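Local coordinates for protein exotoxin 3 (Staphylococcus aureus, PDB 2Z8L) that binds the sialylated glycan sialyl Lewis X as a staphylococcal superantigen-like toxin built from an OB-fold and a beta-grasp domain, at residues F56-R68 against N89-K101. Residues are numbered along the deposited sequence; the frame is centred on the assembly and turned at random.
Sequences FTRIQIFGKDIER and NGTVFSYGGVTKK. Unlike the reference sequence in segment 89-101: Phe93 (reference Tyr).
Arg58 is gripped at both backbone groups by the residues flanking its register partner Phe93: its N donates to Val92 O at 2.9 Å, and its O accepts from Ser94 N. Gln60 N to Ser94 O and Gly96 N to Gln60 O (2.7 Å) continue the ladder, whereas Val92 N to Phe56 O is weak. The alternation, with strand directions only 22° apart, establishes a parallel pairing of 56-61 with 92-95. CA-H...O contacts fill the gaps, such as Ile59 CA to Ser94 O. This is the parallel strand pair of the OB-fold barrel; strand 45-52 flanks the first strand on its other side.

Among the flat groups, the edge of Phe93 (CD1 and CE1) meets one face of the Arg58 guanidinium, and Arg58 NE lies 3.3 Å from Phe93 CD1. The bend at chi3 (75°) turns the group over that edge, and Tyr47 provides a cation-pi partner. Further along, Phe62 directs its edge at the face of Tyr95 in an offset edge-to-face pair (centroids 5.8 Å, planes 79°). Phe62 also meets the ring of His189, a glycan-pocket residue.

Ile59, with Thr57, Val92 and Ser94, faces the side opposite Arg58 and Phe93; its CD1 lies against Ser94 CB. Past Gly96 and Gly97, Val98 CG2 meets Ile59 CG2 (3.9 Å) and Ile61 CD1. Ser94 OG bonds to Val82 O.

Two waters bridge Asp65 to the Val98 backbone: one donates to Asp65 OD1 and Val98 O; the other donates to Asp65 OD2 and weakly accepts from Val98 N.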
loop_
_atom_site.group_PDB
_atom_site.type_symbol
_atom_site.label_atom_id
_atom_site.label_comp_id
_atom_site.label_asym_id
_atom_site.label_seq_id
_atom_site.Cartn_x
_atom_site.Cartn_y
_atom_site.Cartn_z
ATOM N N PHE A 56 -9.315 18.632 6.582
ATOM C CA PHE A 56 -8.046 18.463 5.886
ATOM C C PHE A 56 -7.530 17.060 6.090
ATOM O O PHE A 56 -7.789 16.429 7.090
ATOM C CB PHE A 56 -6.966 19.425 6.402
ATOM C CG PHE A 56 -7.289 20.872 6.237
ATOM C CD1 PHE A 56 -7.369 21.460 4.984
ATOM C CD2 PHE A 56 -7.471 21.678 7.342
ATOM C CE1 PHE A 56 -7.658 22.828 4.838
ATOM C CE2 PHE A 56 -7.744 23.021 7.180
ATOM C CZ PHE A 56 -7.825 23.583 5.918
ATOM N N THR A 57 -6.751 16.595 5.132
ATOM C CA THR A 57 -5.958 15.378 5.283
ATOM C C THR A 57 -4.574 15.749 4.839
ATOM O O THR A 57 -4.429 16.354 3.782
ATOM C CB THR A 57 -6.457 14.235 4.385
ATOM O OG1 THR A 57 -7.846 13.995 4.662
ATOM C CG2 THR A 57 -5.573 12.954 4.560
ATOM N N ARG A 58 -3.566 15.407 5.622
ATOM C CA ARG A 58 -2.187 15.764 5.302
ATOM C C ARG A 58 -1.472 14.470 5.085
ATOM O O ARG A 58 -1.532 13.597 5.937
ATOM C CB ARG A 58 -1.494 16.528 6.440
ATOM C CG ARG A 58 -0.171 17.112 6.011
ATOM C CD ARG A 58 0.512 17.807 7.165
ATOM N NE ARG A 58 1.086 16.846 8.088
ATOM C CZ ARG A 58 1.774 17.152 9.186
ATOM N NH1 ARG A 58 1.988 18.415 9.528
ATOM N NH2 ARG A 58 2.250 16.173 9.936
ATOM N N ILE A 59 -0.854 14.362 3.921
ATOM C CA ILE A 59 -0.097 13.170 3.516
ATOM C C ILE A 59 1.378 13.503 3.471
ATOM O O ILE A 59 1.787 14.447 2.805
ATOM C CB ILE A 59 -0.540 12.719 2.126
ATOM C CG1 ILE A 59 -2.057 12.519 2.045
ATOM C CG2 ILE A 59 0.227 11.465 1.747
ATOM C CD1 ILE A 59 -2.591 11.508 2.931
ATOM N N GLN A 60 2.207 12.748 4.179
ATOM C CA GLN A 60 3.639 12.947 4.085
ATOM C C GLN A 60 4.170 12.207 2.880
ATOM O O GLN A 60 3.787 11.025 2.655
ATOM C CB GLN A 60 4.347 12.469 5.333
ATOM C CG GLN A 60 5.806 12.915 5.316
ATOM C CD GLN A 60 6.542 12.645 6.590
ATOM O OE1 GLN A 60 5.955 12.208 7.581
ATOM N NE2 GLN A 60 7.845 12.859 6.565
ATOM N N ILE A 61 5.020 12.874 2.106
ATOM C CA ILE A 61 5.584 12.347 0.854
ATOM C C ILE A 61 7.045 11.981 1.064
ATOM O O ILE A 61 7.791 12.719 1.745
ATOM C CB ILE A 61 5.523 13.425 -0.250
ATOM C CG1 ILE A 61 4.108 13.979 -0.381
ATOM C CG2 ILE A 61 6.021 12.869 -1.549
ATOM C CD1 ILE A 61 3.114 12.907 -0.618
ATOM N N PHE A 62 7.482 10.863 0.476
ATOM C CA PHE A 62 8.804 10.334 0.700
ATOM C C PHE A 62 9.494 10.012 -0.617
ATOM O O PHE A 62 8.855 9.885 -1.681
ATOM C CB PHE A 62 8.718 9.032 1.494
ATOM C CG PHE A 62 8.106 9.165 2.856
ATOM C CD1 PHE A 62 6.763 8.977 3.062
ATOM C CD2 PHE A 62 8.900 9.538 3.928
ATOM C CE1 PHE A 62 6.213 9.111 4.333
ATOM C CE2 PHE A 62 8.357 9.647 5.211
ATOM C CZ PHE A 62 7.044 9.408 5.404
ATOM N N GLY A 63 10.805 9.899 -0.554
ATOM C CA GLY A 63 11.558 9.328 -1.639
ATOM C C GLY A 63 11.600 10.210 -2.845
ATOM O O GLY A 63 11.469 11.424 -2.762
ATOM N N LYS A 64 11.798 9.621 -4.002
ATOM C CA LYS A 64 11.851 10.466 -5.195
ATOM C C LYS A 64 10.458 10.980 -5.638
ATOM O O LYS A 64 10.369 11.829 -6.523
ATOM C CB LYS A 64 12.686 9.810 -6.304
ATOM C CG LYS A 64 12.157 8.487 -6.824
ATOM C CD LYS A 64 13.273 7.537 -7.218
ATOM C CE LYS A 64 14.437 8.249 -7.916
ATOM N NZ LYS A 64 15.317 7.307 -8.659
ATOM N N ASP A 65 9.372 10.528 -4.979
ATOM C CA ASP A 65 8.032 11.158 -5.178
ATOM C C ASP A 65 8.060 12.634 -4.765
ATOM O O ASP A 65 7.188 13.407 -5.142
ATOM C CB ASP A 65 6.929 10.413 -4.375
ATOM C CG ASP A 65 5.483 10.609 -4.957
ATOM O OD1 ASP A 65 5.317 10.548 -6.217
ATOM O OD2 ASP A 65 4.504 10.782 -4.143
ATOM N N ILE A 66 9.056 13.023 -3.979
ATOM C CA ILE A 66 9.168 14.397 -3.498
ATOM C C ILE A 66 9.316 15.422 -4.637
ATOM O O ILE A 66 8.942 16.594 -4.449
ATOM C CB ILE A 66 10.303 14.541 -2.434
ATOM C CG1 ILE A 66 9.824 13.985 -1.080
ATOM C CG2 ILE A 66 10.734 16.001 -2.282
ATOM C CD1 ILE A 66 10.917 13.705 -0.053
ATOM N N GLU A 67 9.825 15.009 -5.807
ATOM C CA GLU A 67 9.904 15.933 -6.954
ATOM C C GLU A 67 9.137 15.489 -8.226
ATOM O O GLU A 67 9.089 16.234 -9.212
ATOM C CB GLU A 67 11.363 16.343 -7.250
ATOM C CG GLU A 67 12.189 15.318 -8.007
ATOM C CD GLU A 67 11.834 15.253 -9.491
ATOM O OE1 GLU A 67 11.900 16.316 -10.163
ATOM O OE2 GLU A 67 11.473 14.141 -9.974
ATOM N N ARG A 68 8.518 14.311 -8.206
ATOM C CA ARG A 68 7.464 14.017 -9.178
ATOM C C ARG A 68 6.314 15.002 -8.894
ATOM O O ARG A 68 5.621 15.452 -9.809
ATOM C CB ARG A 68 6.979 12.566 -9.064
ATOM C CG ARG A 68 5.804 12.201 -9.996
ATOM C CD ARG A 68 6.218 11.198 -11.070
ATOM N NE ARG A 68 6.453 9.871 -10.488
ATOM C CZ ARG A 68 5.637 8.809 -10.571
ATOM N NH1 ARG A 68 4.479 8.841 -11.237
ATOM N NH2 ARG A 68 5.993 7.679 -9.975
ATOM N N ASN A 89 -8.724 19.121 15.379
ATOM C CA ASN A 89 -9.422 19.747 14.247
ATOM C C ASN A 89 -9.962 18.659 13.329
ATOM O O ASN A 89 -10.674 18.928 12.357
ATOM C CB ASN A 89 -8.491 20.659 13.440
ATOM C CG ASN A 89 -7.608 21.525 14.314
ATOM O OD1 ASN A 89 -6.371 21.481 14.208
ATOM N ND2 ASN A 89 -8.228 22.311 15.190
ATOM N N GLY A 90 -9.577 17.426 13.620
ATOM C CA GLY A 90 -10.009 16.290 12.848
ATOM C C GLY A 90 -9.177 16.140 11.596
ATOM O O GLY A 90 -9.599 15.456 10.667
ATOM N N THR A 91 -8.006 16.778 11.559
ATOM C CA THR A 91 -7.071 16.582 10.420
ATOM C C THR A 91 -6.423 15.225 10.531
ATOM O O THR A 91 -5.766 14.946 11.523
ATOM C CB THR A 91 -5.956 17.637 10.419
ATOM O OG1 THR A 91 -6.547 18.944 10.319
ATOM C CG2 THR A 91 -4.980 17.410 9.283
ATOM N N VAL A 92 -6.565 14.410 9.485
ATOM C CA VAL A 92 -6.021 13.061 9.475
ATOM C C VAL A 92 -4.635 13.072 8.827
ATOM O O VAL A 92 -4.447 13.770 7.822
ATOM C CB VAL A 92 -6.936 12.147 8.683
ATOM C CG1 VAL A 92 -6.231 10.851 8.357
ATOM C CG2 VAL A 92 -8.206 11.882 9.484
ATOM N N PHE A 93 -3.684 12.336 9.400
ATOM C CA PHE A 93 -2.316 12.242 8.871
ATOM C C PHE A 93 -2.072 10.836 8.385
ATOM O O PHE A 93 -2.403 9.891 9.066
ATOM C CB PHE A 93 -1.282 12.582 9.936
ATOM C CG PHE A 93 -1.506 13.941 10.524
ATOM C CD1 PHE A 93 -0.958 15.061 9.927
ATOM C CD2 PHE A 93 -2.377 14.115 11.581
ATOM C CE1 PHE A 93 -1.206 16.331 10.418
ATOM C CE2 PHE A 93 -2.631 15.366 12.071
ATOM C CZ PHE A 93 -2.043 16.487 11.485
ATOM N N SER A 94 -1.462 10.735 7.217
ATOM C CA SER A 94 -1.138 9.454 6.633
ATOM C C SER A 94 0.152 9.592 5.832
ATOM O O SER A 94 0.551 10.711 5.465
ATOM C CB SER A 94 -2.318 8.993 5.732
ATOM O OG SER A 94 -2.105 7.735 5.095
ATOM N N TYR A 95 0.829 8.466 5.621
ATOM C CA TYR A 95 2.128 8.403 4.940
ATOM C C TYR A 95 2.009 7.861 3.537
ATOM O O TYR A 95 1.547 6.742 3.338
ATOM C CB TYR A 95 3.085 7.445 5.672
ATOM C CG TYR A 95 3.397 7.753 7.076
ATOM C CD1 TYR A 95 3.611 9.050 7.494
ATOM C CD2 TYR A 95 3.592 6.717 7.991
ATOM C CE1 TYR A 95 3.934 9.334 8.805
ATOM C CE2 TYR A 95 3.911 6.996 9.286
ATOM C CZ TYR A 95 4.091 8.311 9.686
ATOM O OH TYR A 95 4.417 8.624 11.001
ATOM N N GLY A 96 2.469 8.628 2.558
ATOM C CA GLY A 96 2.607 8.182 1.201
ATOM C C GLY A 96 1.288 7.748 0.572
ATOM O O GLY A 96 0.273 8.398 0.806
ATOM N N GLY A 97 1.357 6.779 -0.322
ATOM C CA GLY A 97 0.174 6.221 -0.974
ATOM C C GLY A 97 -0.456 7.069 -2.053
ATOM O O GLY A 97 -1.615 6.828 -2.405
ATOM N N VAL A 98 0.260 8.050 -2.612
ATOM C CA VAL A 98 -0.245 8.952 -3.670
ATOM C C VAL A 98 0.113 8.384 -5.052
ATOM O O VAL A 98 1.275 8.028 -5.318
ATOM C CB VAL A 98 0.306 10.383 -3.511
ATOM C CG1 VAL A 98 -0.229 11.269 -4.612
ATOM C CG2 VAL A 98 -0.015 10.928 -2.089
ATOM N N THR A 99 -0.872 8.309 -5.929
ATOM C CA THR A 99 -0.630 7.871 -7.302
ATOM C C THR A 99 -1.423 8.780 -8.244
ATOM O O THR A 99 -2.321 9.545 -7.811
ATOM C CB THR A 99 -1.079 6.439 -7.485
ATOM O OG1 THR A 99 -2.471 6.330 -7.199
ATOM C CG2 THR A 99 -0.265 5.489 -6.595
ATOM N N LYS A 100 -1.055 8.764 -9.507
ATOM C CA LYS A 100 -1.885 9.430 -10.534
ATOM C C LYS A 100 -3.114 8.587 -10.795
ATOM O O LYS A 100 -3.027 7.359 -10.775
ATOM C CB LYS A 100 -1.074 9.516 -11.804
ATOM C CG LYS A 100 0.281 10.197 -11.568
ATOM C CD LYS A 100 1.029 10.494 -12.848
ATOM C CE LYS A 100 2.011 11.631 -12.614
ATOM N NZ LYS A 100 2.906 11.391 -11.412
ATOM N N LYS A 101 -4.253 9.232 -11.028
ATOM C CA LYS A 101 -5.454 8.502 -11.351
ATOM C C LYS A 101 -5.271 7.826 -12.728
ATOM O O LYS A 101 -4.393 8.179 -13.545
ATOM C CB LYS A 101 -6.683 9.406 -11.322
ATOM C CG LYS A 101 -6.694 10.371 -12.468
ATOM C CD LYS A 101 -7.890 11.283 -12.373
ATOM C CE LYS A 101 -7.930 12.113 -13.587
ATOM N NZ LYS A 101 -8.863 13.246 -13.396
HETATM O O HOH W 1 -9.474 19.289 9.463
HETATM O O HOH W 2 3.299 9.389 -2.040
HETATM O O HOH W 3 3.082 9.516 -6.983
#